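Local structure of single-stranded DNA-binding protein (Thermoanaerobacter tengcongensis, 4GS3) at residues 18-24 and 36-42; 52-56 and 95-99; 70-75 and 101-107. The protein probably binds single-stranded DNA, and this chain is the N-terminal oligonucleotide/oligosaccharide-binding domain of a longer primosome protein, PriB. The contacts are given in a common frame with arbitrary orientation. Numbering follows the deposited sequence.

Interaction 1 of 3, residues 18-24 and 36-42; sequences GKVFTPL and FNFILEV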
loop_
_atom_site.group_PDB
_atom_site.type_symbol
_atom_site.label_atom_id
_atom_site.label_comp_id
_atom_site.label_asym_id
_atom_site.label_seq_id
_atom_site.Cartn_x
_atom_site.Cartn_y
_atom_site.Cartn_z
ATOM N N GLY A 18 8.703 -1.574 -3.418
ATOM C CA GLY A 18 8.340 -1.450 -4.817
ATOM C C GLY A 18 7.872 -0.048 -5.153
ATOM O O GLY A 18 8.145 0.904 -4.394
ATOM N N LYS A 19 7.212 0.085 -6.287
ATOM C CA LYS A 19 6.817 1.383 -6.792
ATOM C C LYS A 19 5.317 1.511 -6.864
ATOM O O LYS A 19 4.589 0.586 -7.231
ATOM C CB LYS A 19 7.394 1.627 -8.199
ATOM C CG LYS A 19 8.907 1.914 -8.120
ATOM C CD LYS A 19 9.560 2.225 -9.404
ATOM C CE LYS A 19 11.083 2.278 -9.287
ATOM N NZ LYS A 19 11.563 2.959 -10.523
ATOM N N VAL A 20 4.807 2.692 -6.524
ATOM C CA VAL A 20 3.401 3.001 -6.678
ATOM C C VAL A 20 3.064 2.854 -8.143
ATOM O O VAL A 20 3.674 3.559 -8.985
ATOM C CB VAL A 20 3.083 4.413 -6.138
ATOM C CG1 VAL A 20 1.610 4.776 -6.392
ATOM C CG2 VAL A 20 3.443 4.541 -4.651
ATOM N N PHE A 21 2.128 2.000 -8.475
ATOM C CA PHE A 21 1.810 1.634 -9.864
ATOM C C PHE A 21 0.524 2.236 -10.342
ATOM O O PHE A 21 0.374 2.612 -11.502
ATOM C CB PHE A 21 1.809 0.121 -9.967
ATOM C CG PHE A 21 1.743 -0.411 -11.401
ATOM C CD1 PHE A 21 2.800 -0.193 -12.267
ATOM C CD2 PHE A 21 0.631 -1.119 -11.822
ATOM C CE1 PHE A 21 2.712 -0.731 -13.566
ATOM C CE2 PHE A 21 0.584 -1.619 -13.100
ATOM C CZ PHE A 21 1.609 -1.412 -13.967
ATOM N N THR A 22 -0.475 2.310 -9.475
ATOM C CA THR A 22 -1.709 3.017 -9.743
ATOM C C THR A 22 -1.860 4.080 -8.637
ATOM O O THR A 22 -1.309 3.937 -7.557
ATOM C CB THR A 22 -2.916 2.084 -9.760
ATOM O OG1 THR A 22 -3.160 1.596 -8.423
ATOM C CG2 THR A 22 -2.760 0.924 -10.723
ATOM N N PRO A 23 -2.575 5.172 -8.915
ATOM C CA PRO A 23 -2.615 6.271 -7.943
ATOM C C PRO A 23 -3.450 5.932 -6.701
ATOM O O PRO A 23 -4.359 5.126 -6.716
ATOM C CB PRO A 23 -3.232 7.415 -8.683
ATOM C CG PRO A 23 -3.992 6.760 -9.766
ATOM C CD PRO A 23 -3.274 5.535 -10.166
ATOM N N LEU A 24 -3.169 6.664 -5.649
ATOM C CA LEU A 24 -4.007 6.539 -4.449
ATOM C C LEU A 24 -5.429 6.941 -4.792
ATOM O O LEU A 24 -5.722 8.016 -5.301
ATOM C CB LEU A 24 -3.459 7.365 -3.293
ATOM C CG LEU A 24 -2.477 6.592 -2.373
ATOM C CD1 LEU A 24 -1.232 6.281 -3.187
ATOM C CD2 LEU A 24 -2.232 7.405 -1.126
ATOM N N PHE A 36 -7.160 5.179 1.539
ATOM C CA PHE A 36 -6.858 5.130 0.129
ATOM C C PHE A 36 -6.346 3.730 -0.245
ATOM O O PHE A 36 -5.655 3.100 0.556
ATOM C CB PHE A 36 -5.788 6.120 -0.215
ATOM C CG PHE A 36 -6.216 7.550 0.053
ATOM C CD1 PHE A 36 -6.127 8.048 1.344
ATOM C CD2 PHE A 36 -6.715 8.316 -0.939
ATOM C CE1 PHE A 36 -6.534 9.328 1.616
ATOM C CE2 PHE A 36 -7.095 9.643 -0.676
ATOM C CZ PHE A 36 -7.007 10.125 0.593
ATOM N N ASN A 37 -6.665 3.301 -1.431
ATOM C CA ASN A 37 -6.142 2.078 -1.997
ATOM C C ASN A 37 -5.223 2.404 -3.161
ATOM O O ASN A 37 -5.464 3.370 -3.893
ATOM C CB ASN A 37 -7.316 1.261 -2.586
ATOM C CG ASN A 37 -8.269 0.716 -1.564
ATOM O OD1 ASN A 37 -7.899 0.217 -0.508
ATOM N ND2 ASN A 37 -9.545 0.781 -1.887
ATOM N N PHE A 38 -4.194 1.586 -3.386
ATOM C CA PHE A 38 -3.361 1.715 -4.559
ATOM C C PHE A 38 -2.695 0.366 -4.821
ATOM O O PHE A 38 -2.637 -0.484 -3.942
ATOM C CB PHE A 38 -2.332 2.829 -4.442
ATOM C CG PHE A 38 -1.260 2.637 -3.425
ATOM C CD1 PHE A 38 -1.459 2.970 -2.098
ATOM C CD2 PHE A 38 -0.026 2.138 -3.790
ATOM C CE1 PHE A 38 -0.462 2.856 -1.163
ATOM C CE2 PHE A 38 0.988 2.015 -2.857
ATOM C CZ PHE A 38 0.759 2.392 -1.549
ATOM N N ILE A 39 -2.134 0.204 -6.018
ATOM C CA ILE A 39 -1.377 -0.979 -6.365
ATOM C C ILE A 39 0.107 -0.685 -6.347
ATOM O O ILE A 39 0.550 0.345 -6.864
ATOM C CB ILE A 39 -1.794 -1.449 -7.778
ATOM C CG1 ILE A 39 -3.300 -1.751 -7.830
ATOM C CG2 ILE A 39 -0.946 -2.642 -8.244
ATOM C CD1 ILE A 39 -3.790 -2.751 -6.821
ATOM N N LEU A 40 0.864 -1.597 -5.748
ATOM C CA LEU A 40 2.316 -1.537 -5.688
ATOM C C LEU A 40 2.884 -2.556 -6.661
ATOM O O LEU A 40 2.489 -3.730 -6.622
ATOM C CB LEU A 40 2.782 -1.835 -4.249
ATOM C CG LEU A 40 4.244 -1.509 -3.962
ATOM C CD1 LEU A 40 4.431 -0.017 -3.825
ATOM C CD2 LEU A 40 4.710 -2.261 -2.719
ATOM N N GLU A 41 3.836 -2.144 -7.500
ATOM C CA GLU A 41 4.568 -3.055 -8.371
ATOM C C GLU A 41 5.839 -3.487 -7.676
ATOM O O GLU A 41 6.687 -2.641 -7.335
ATOM C CB GLU A 41 4.895 -2.356 -9.698
ATOM C CG GLU A 41 5.657 -3.187 -10.687
ATOM C CD GLU A 41 6.045 -2.383 -11.916
ATOM O OE1 GLU A 41 6.829 -1.431 -11.708
ATOM O OE2 GLU A 41 5.558 -2.715 -13.009
ATOM N N VAL A 42 6.017 -4.775 -7.472
ATOM C CA VAL A 42 7.141 -5.315 -6.759
ATOM C C VAL A 42 7.885 -6.291 -7.650
ATOM O O VAL A 42 7.332 -7.328 -8.020
ATOM C CB VAL A 42 6.718 -6.030 -5.432
ATOM C CG1 VAL A 42 7.910 -6.546 -4.674
ATOM C CG2 VAL A 42 5.923 -5.035 -4.571
#
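Residues 18-20 end a strand that runs antiparallel to residues 36-42; residues 21-24 continue as a loop that still runs alongside the partner strand. Gly-18 lies tight against the partner, with its CA 3.2 Å from Glu-41 O. A side chain here would clash with that carbonyl and with Val-42 CG2. Lys-19 makes a hydrogen-bonded pair with Glu-41: Lys-19 N to Glu-41 O is 3.0 Å and Glu-41 N to Lys-19 O is 2.8 Å. Lys-19 NZ forms a salt bridge with Glu-107; Glu-41 OE2 bonds to Tyr-51 and lies 3.5 Å from Phe-21 CE1. Val-20 forms the next, non-hydrogen-bonded pair with Leu-40, and its CG2 packs 4.0 Å from Phe-38 CE2. Phe-21 leaves the strand but still gives its N to Ile-39 O at 2.8 Å. Its ring lies near Ile-39 CG2 and meets Tyr-51. Thr-22 N adds a weak bond to the same Ile-39 O. The Thr-22 hydroxyl then acts as a backbone mimic: OG1 accepts from Ile-39 N at 3.0 Å, so the partner strand keeps a bond where strand pairing has stopped. Leu-24 lies between the side chains of Phe-38 and Phe-36, with CD1 3.5 Å from Phe-38 CD1 and CD2 3.9 Å from Phe-36 CB. Antiparallel pairing of the first strand with the long strand 33-43 is part of the curled beta meander that opens an OB-fold barrel.

Interaction 2 of 3, residues 52-56 and 95-99; sequences LPITI and LTVFA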
loop_
_atom_site.group_PDB
_atom_site.type_symbol
_atom_site.label_atom_id
_atom_site.label_comp_id
_atom_site.label_asym_id
_atom_site.label_seq_id
_atom_site.Cartn_x
_atom_site.Cartn_y
_atom_site.Cartn_z
ATOM N N LEU A 52 0.384 -5.671 -6.288
ATOM C CA LEU A 52 -0.119 -5.982 -4.970
ATOM C C LEU A 52 -0.973 -4.853 -4.421
ATOM O O LEU A 52 -0.625 -3.688 -4.546
ATOM C CB LEU A 52 1.017 -6.300 -4.005
ATOM C CG LEU A 52 1.923 -7.413 -4.505
ATOM C CD1 LEU A 52 3.071 -7.677 -3.595
ATOM C CD2 LEU A 52 1.172 -8.720 -4.733
ATOM N N PRO A 53 -2.099 -5.198 -3.802
ATOM C CA PRO A 53 -3.023 -4.174 -3.271
ATOM C C PRO A 53 -2.590 -3.667 -1.917
ATOM O O PRO A 53 -2.292 -4.446 -1.003
ATOM C CB PRO A 53 -4.310 -4.965 -3.137
ATOM C CG PRO A 53 -3.844 -6.365 -2.770
ATOM C CD PRO A 53 -2.617 -6.554 -3.607
ATOM N N ILE A 54 -2.558 -2.346 -1.788
ATOM C CA ILE A 54 -2.231 -1.673 -0.557
ATOM C C ILE A 54 -3.427 -0.794 -0.131
ATOM O O ILE A 54 -4.064 -0.170 -0.978
ATOM C CB ILE A 54 -0.987 -0.771 -0.696
ATOM C CG1 ILE A 54 0.160 -1.440 -1.466
ATOM C CG2 ILE A 54 -0.529 -0.274 0.652
ATOM C CD1 ILE A 54 0.715 -2.712 -0.873
ATOM N N THR A 55 -3.651 -0.703 1.162
ATOM C CA THR A 55 -4.591 0.238 1.763
ATOM C C THR A 55 -3.845 1.044 2.788
ATOM O O THR A 55 -3.106 0.462 3.592
ATOM C CB THR A 55 -5.789 -0.473 2.379
ATOM O OG1 THR A 55 -6.497 -1.167 1.342
ATOM C CG2 THR A 55 -6.717 0.491 3.135
ATOM N N ILE A 56 -4.026 2.350 2.768
ATOM C CA ILE A 56 -3.328 3.196 3.684
ATOM C C ILE A 56 -4.207 4.329 4.156
ATOM O O ILE A 56 -4.969 4.942 3.398
ATOM C CB ILE A 56 -2.047 3.709 2.990
ATOM C CG1 ILE A 56 -1.153 4.424 3.989
ATOM C CG2 ILE A 56 -2.332 4.590 1.764
ATOM C CD1 ILE A 56 0.316 4.457 3.525
ATOM N N LEU A 95 -8.849 -8.590 -0.680
ATOM C CA LEU A 95 -7.592 -8.696 0.046
ATOM C C LEU A 95 -6.826 -7.415 -0.116
ATOM O O LEU A 95 -6.796 -6.787 -1.203
ATOM C CB LEU A 95 -6.742 -9.827 -0.555
ATOM C CG LEU A 95 -7.316 -11.199 -0.278
ATOM C CD1 LEU A 95 -6.690 -12.239 -1.160
ATOM C CD2 LEU A 95 -7.094 -11.584 1.170
ATOM N N THR A 96 -6.136 -7.012 0.948
ATOM C CA THR A 96 -5.262 -5.858 0.879
ATOM C C THR A 96 -4.140 -5.991 1.861
ATOM O O THR A 96 -4.308 -6.634 2.918
ATOM C CB THR A 96 -6.094 -4.552 1.092
ATOM O OG1 THR A 96 -5.264 -3.482 0.604
ATOM C CG2 THR A 96 -6.491 -4.352 2.542
ATOM N N VAL A 97 -3.032 -5.330 1.582
ATOM C CA VAL A 97 -1.972 -5.129 2.552
ATOM C C VAL A 97 -2.322 -3.823 3.240
ATOM O O VAL A 97 -2.201 -2.742 2.643
ATOM C CB VAL A 97 -0.606 -5.107 1.905
ATOM C CG1 VAL A 97 0.456 -4.839 3.000
ATOM C CG2 VAL A 97 -0.305 -6.381 1.143
ATOM N N PHE A 98 -2.732 -3.904 4.491
ATOM C CA PHE A 98 -3.115 -2.760 5.283
ATOM C C PHE A 98 -1.851 -2.212 5.915
ATOM O O PHE A 98 -1.243 -2.826 6.787
ATOM C CB PHE A 98 -4.144 -3.171 6.332
ATOM C CG PHE A 98 -4.791 -2.020 7.037
ATOM C CD1 PHE A 98 -5.889 -1.383 6.481
ATOM C CD2 PHE A 98 -4.338 -1.602 8.245
ATOM C CE1 PHE A 98 -6.522 -0.358 7.126
ATOM C CE2 PHE A 98 -4.955 -0.547 8.917
ATOM C CZ PHE A 98 -6.046 0.082 8.343
ATOM N N ALA A 99 -1.420 -1.017 5.453
ATOM C CA ALA A 99 -0.139 -0.497 5.821
ATOM C C ALA A 99 -0.124 -0.058 7.281
ATOM O O ALA A 99 -1.034 0.573 7.764
ATOM C CB ALA A 99 0.226 0.687 4.909
#
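Four hydrogen bonds hold these two parallel strands together. Three are backbone bonds in the alternating parallel pattern. Val-97 N gives to Pro-53 O at 2.8 Å, Thr-55 N to Val-97 O at 2.9 Å, and Ala-99 N to Thr-55 O at 2.9 Å. The fourth joins side chains: Thr-96 OG1 donates to Thr-55 OG1 at 2.7 Å. The Thr-55 hydroxyl is also bonded to Asn-37 OD1, so it links three strands in a short polar chain. A CA-H...O contact from Ile-54 CA to Val-97 O, 3.4 Å, supports the pairing.

The packing divides by face. On one face, Ile-54 pairs with Val-97, with Ile-54 CD1 3.9 Å from Val-97 CB. Ala-99 CB lies 4.0 Å from Ile-56 CD1 and 4.4 Å from Ile-54 CG2. These side chains belong to the barrel core, where Ile-54 also meets Phe-38 and Ile-74. On the other face, Thr-55 pairs with Phe-98, and Thr-55 CG2 is 3.9 Å from Phe-98 CD1. The Phe-98 ring has a cation-pi contact with Arg-79. Pro-53 CG rests 3.4 Å from Leu-95 O at one end. The strands cross at 45°, which fits a strongly twisted sheet. The chemistry is two-sided: aliphatic side chains pack on the core face, while on the face of Thr-55 and Phe-98 the buried threonine hydroxyls find their partners in each other and in Asn-37, away from the apolar interior.

Interaction 3 of 3, residues 70-75 and 101-107; sequences TRVKIE and DISVVPE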
loop_
_atom_site.group_PDB
_atom_site.type_symbol
_atom_site.label_atom_id
_atom_site.label_comp_id
_atom_site.label_asym_id
_atom_site.label_seq_id
_atom_site.Cartn_x
_atom_site.Cartn_y
_atom_site.Cartn_z
ATOM N N THR A 70 6.551 6.589 -7.327
ATOM C CA THR A 70 7.263 6.724 -6.044
ATOM C C THR A 70 7.680 5.347 -5.549
ATOM O O THR A 70 6.872 4.411 -5.574
ATOM C CB THR A 70 6.326 7.381 -4.997
ATOM O OG1 THR A 70 5.902 8.645 -5.466
ATOM C CG2 THR A 70 6.972 7.553 -3.637
ATOM N N ARG A 71 8.911 5.224 -5.062
ATOM C CA ARG A 71 9.404 3.964 -4.510
ATOM C C ARG A 71 9.238 4.016 -2.996
ATOM O O ARG A 71 9.569 5.009 -2.371
ATOM C CB ARG A 71 10.862 3.779 -4.886
ATOM C CG ARG A 71 11.343 2.389 -4.610
ATOM C CD ARG A 71 12.781 2.297 -5.027
ATOM N NE ARG A 71 13.271 0.952 -4.916
ATOM C CZ ARG A 71 14.525 0.628 -4.609
ATOM N NH1 ARG A 71 15.462 1.509 -4.297
ATOM N NH2 ARG A 71 14.832 -0.647 -4.610
ATOM N N VAL A 72 8.759 2.904 -2.438
ATOM C CA VAL A 72 8.419 2.842 -1.025
ATOM C C VAL A 72 8.805 1.475 -0.466
ATOM O O VAL A 72 8.836 0.470 -1.157
ATOM C CB VAL A 72 6.936 3.108 -0.780
ATOM C CG1 VAL A 72 6.534 4.489 -1.183
ATOM C CG2 VAL A 72 6.042 2.088 -1.484
ATOM N N LYS A 73 9.046 1.492 0.842
ATOM C CA LYS A 73 9.047 0.277 1.655
ATOM C C LYS A 73 7.808 0.330 2.533
ATOM O O LYS A 73 7.583 1.337 3.238
ATOM C CB LYS A 73 10.285 0.158 2.506
ATOM C CG LYS A 73 10.333 -1.086 3.360
ATOM C CD LYS A 73 11.608 -1.219 4.135
ATOM C CE LYS A 73 11.689 -2.465 4.931
ATOM N NZ LYS A 73 12.879 -2.550 5.825
ATOM N N ILE A 74 7.009 -0.731 2.527
ATOM C CA ILE A 74 5.802 -0.843 3.293
ATOM C C ILE A 74 5.887 -2.026 4.218
ATOM O O ILE A 74 6.321 -3.114 3.787
ATOM C CB ILE A 74 4.565 -1.004 2.399
ATOM C CG1 ILE A 74 4.404 0.267 1.539
ATOM C CG2 ILE A 74 3.297 -1.311 3.129
ATOM C CD1 ILE A 74 3.430 0.148 0.436
ATOM N N GLU A 75 5.463 -1.858 5.456
ATOM C CA GLU A 75 5.172 -2.938 6.354
ATOM C C GLU A 75 3.684 -2.897 6.647
ATOM O O GLU A 75 3.140 -1.833 6.934
ATOM C CB GLU A 75 5.933 -2.923 7.684
ATOM C CG GLU A 75 5.812 -4.284 8.426
ATOM C CD GLU A 75 4.575 -4.604 9.205
ATOM O OE1 GLU A 75 4.201 -5.788 9.376
ATOM O OE2 GLU A 75 3.878 -3.636 9.634
ATOM N N ASP A 101 3.357 0.961 8.263
ATOM C CA ASP A 101 4.500 1.826 8.147
ATOM C C ASP A 101 4.815 1.963 6.693
ATOM O O ASP A 101 4.691 1.005 5.913
ATOM C CB ASP A 101 5.735 1.276 8.890
ATOM C CG ASP A 101 6.814 2.366 8.765
ATOM O OD1 ASP A 101 6.582 3.546 9.053
ATOM O OD2 ASP A 101 7.930 2.097 8.324
ATOM N N ILE A 102 5.182 3.183 6.292
ATOM C CA ILE A 102 5.579 3.436 4.923
ATOM C C ILE A 102 6.760 4.412 4.965
ATOM O O ILE A 102 6.744 5.364 5.768
ATOM C CB ILE A 102 4.444 3.926 4.036
ATOM C CG1 ILE A 102 4.809 3.951 2.516
ATOM C CG2 ILE A 102 3.913 5.272 4.490
ATOM C CD1 ILE A 102 3.593 3.906 1.591
ATOM N N SER A 103 7.738 4.167 4.129
ATOM C CA SER A 103 8.847 5.076 3.959
ATOM C C SER A 103 9.115 5.222 2.460
ATOM O O SER A 103 9.278 4.247 1.737
ATOM C CB SER A 103 10.094 4.524 4.628
ATOM O OG SER A 103 9.980 4.391 5.998
ATOM N N VAL A 104 9.223 6.454 2.003
ATOM C CA VAL A 104 9.605 6.765 0.626
ATOM C C VAL A 104 11.114 6.666 0.567
ATOM O O VAL A 104 11.824 7.198 1.408
ATOM C CB VAL A 104 9.095 8.133 0.172
ATOM C CG1 VAL A 104 9.548 8.438 -1.247
ATOM C CG2 VAL A 104 7.552 8.211 0.184
ATOM N N VAL A 105 11.621 5.992 -0.476
ATOM C CA VAL A 105 13.044 5.783 -0.665
ATOM C C VAL A 105 13.447 6.225 -2.068
ATOM O O VAL A 105 12.631 6.246 -2.992
ATOM C CB VAL A 105 13.439 4.326 -0.392
ATOM C CG1 VAL A 105 13.140 3.969 1.047
ATOM C CG2 VAL A 105 12.794 3.363 -1.362
ATOM N N PRO A 106 14.733 6.532 -2.276
ATOM C CA PRO A 106 15.192 6.863 -3.622
ATOM C C PRO A 106 15.320 5.633 -4.489
ATOM O O PRO A 106 15.278 4.470 -4.043
ATOM C CB PRO A 106 16.524 7.576 -3.361
ATOM C CG PRO A 106 16.994 7.075 -2.066
ATOM C CD PRO A 106 15.794 6.692 -1.277
ATOM N N GLU A 107 15.505 5.883 -5.765
ATOM C CA GLU A 107 15.816 4.843 -6.727
ATOM C C GLU A 107 17.225 4.288 -6.666
ATOM O O GLU A 107 17.427 3.103 -6.974
ATOM C CB GLU A 107 15.558 5.377 -8.159
ATOM C CG GLU A 107 14.028 5.419 -8.331
ATOM C CD GLU A 107 13.648 4.943 -9.694
ATOM O OE1 GLU A 107 13.014 5.812 -10.295
ATOM O OE2 GLU A 107 13.965 3.794 -10.058
ATOM O OXT GLU A 107 18.188 5.135 -6.261
HETATM O O HOH W 1 10.790 7.453 -4.688
HETATM O O HOH W 2 18.420 1.453 -4.826
HETATM O O HOH W 3 8.391 1.062 6.076
#
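Arg-71 has more surface buried here than any other residue of the two segments. Its backbone O accepts from Val-105 N at 3.0 Å, and its CG packs 3.7 Å from Val-105 CG2. The extended side chain then reaches past the strand end, where Arg-71 NH1 donates to Pro-106 O at 3.0 Å. One water joins Arg-71 NH1 to Glu-107 O, and another joins Arg-71 N to Val-105 O. The guanidinium thus holds on to the last residues of this N-terminal construct. Glu-107 has a second tie of its own, a salt bridge to Lys-19.

Asp-101 lies at the other end of the ladder, opposite Glu-75. Glu-75 N gives to Asp-101 O at 3.0 Å, and Asp-101 N to Glu-75 O at 3.1 Å. The two acids share a face, but the Glu-75 carboxylate is engaged by Thr-13 and Arg-100. Asp-101 OD2 takes a water that also bonds to Lys-73 O.

Between these ends, Lys-73 and Ser-103 form a further hydrogen-bonded pair, with Lys-73 N to Ser-103 O 2.9 Å. On the opposite face, Ile-74 CG1 meets Ile-102 CD1 at 3.7 Å and Val-72 CB meets Ile-102 CG1 at 4.0 Å. The pair belongs to the hairpin of strands 71-82 and 93-105. Strand 14-20 borders 71-82 on its other edge, while Val-72 and Ile-74 pack inward on Leu-40 and Phe-38 of strand 33-43.

How the interactions relate
The three contacts belong to one curled sheet, and their centres lie 9 to 14 Å apart. Interaction 1 closes first along the chain. Interactions 2 and 3 follow, and their segments alternate along the chain (52-56, 70-75, 95-99, 101-107); both use strand 93-105. Interactions 1 and 2 meet where strand 33-43 pairs with 49-57, through Leu-40 N and Leu-52 O. Interactions 1 and 3 meet where strand 14-20 pairs with 71-82, through Val-20 N and Thr-70 O. Strand 93-105 bridges 49-57 and 71-82, so the pairings run round in a ring. Ile-54, Ile-56, Ile-74 and Ile-102 share its interior. This is the closed barrel of the OB fold, consistent with a single-stranded DNA-binding domain.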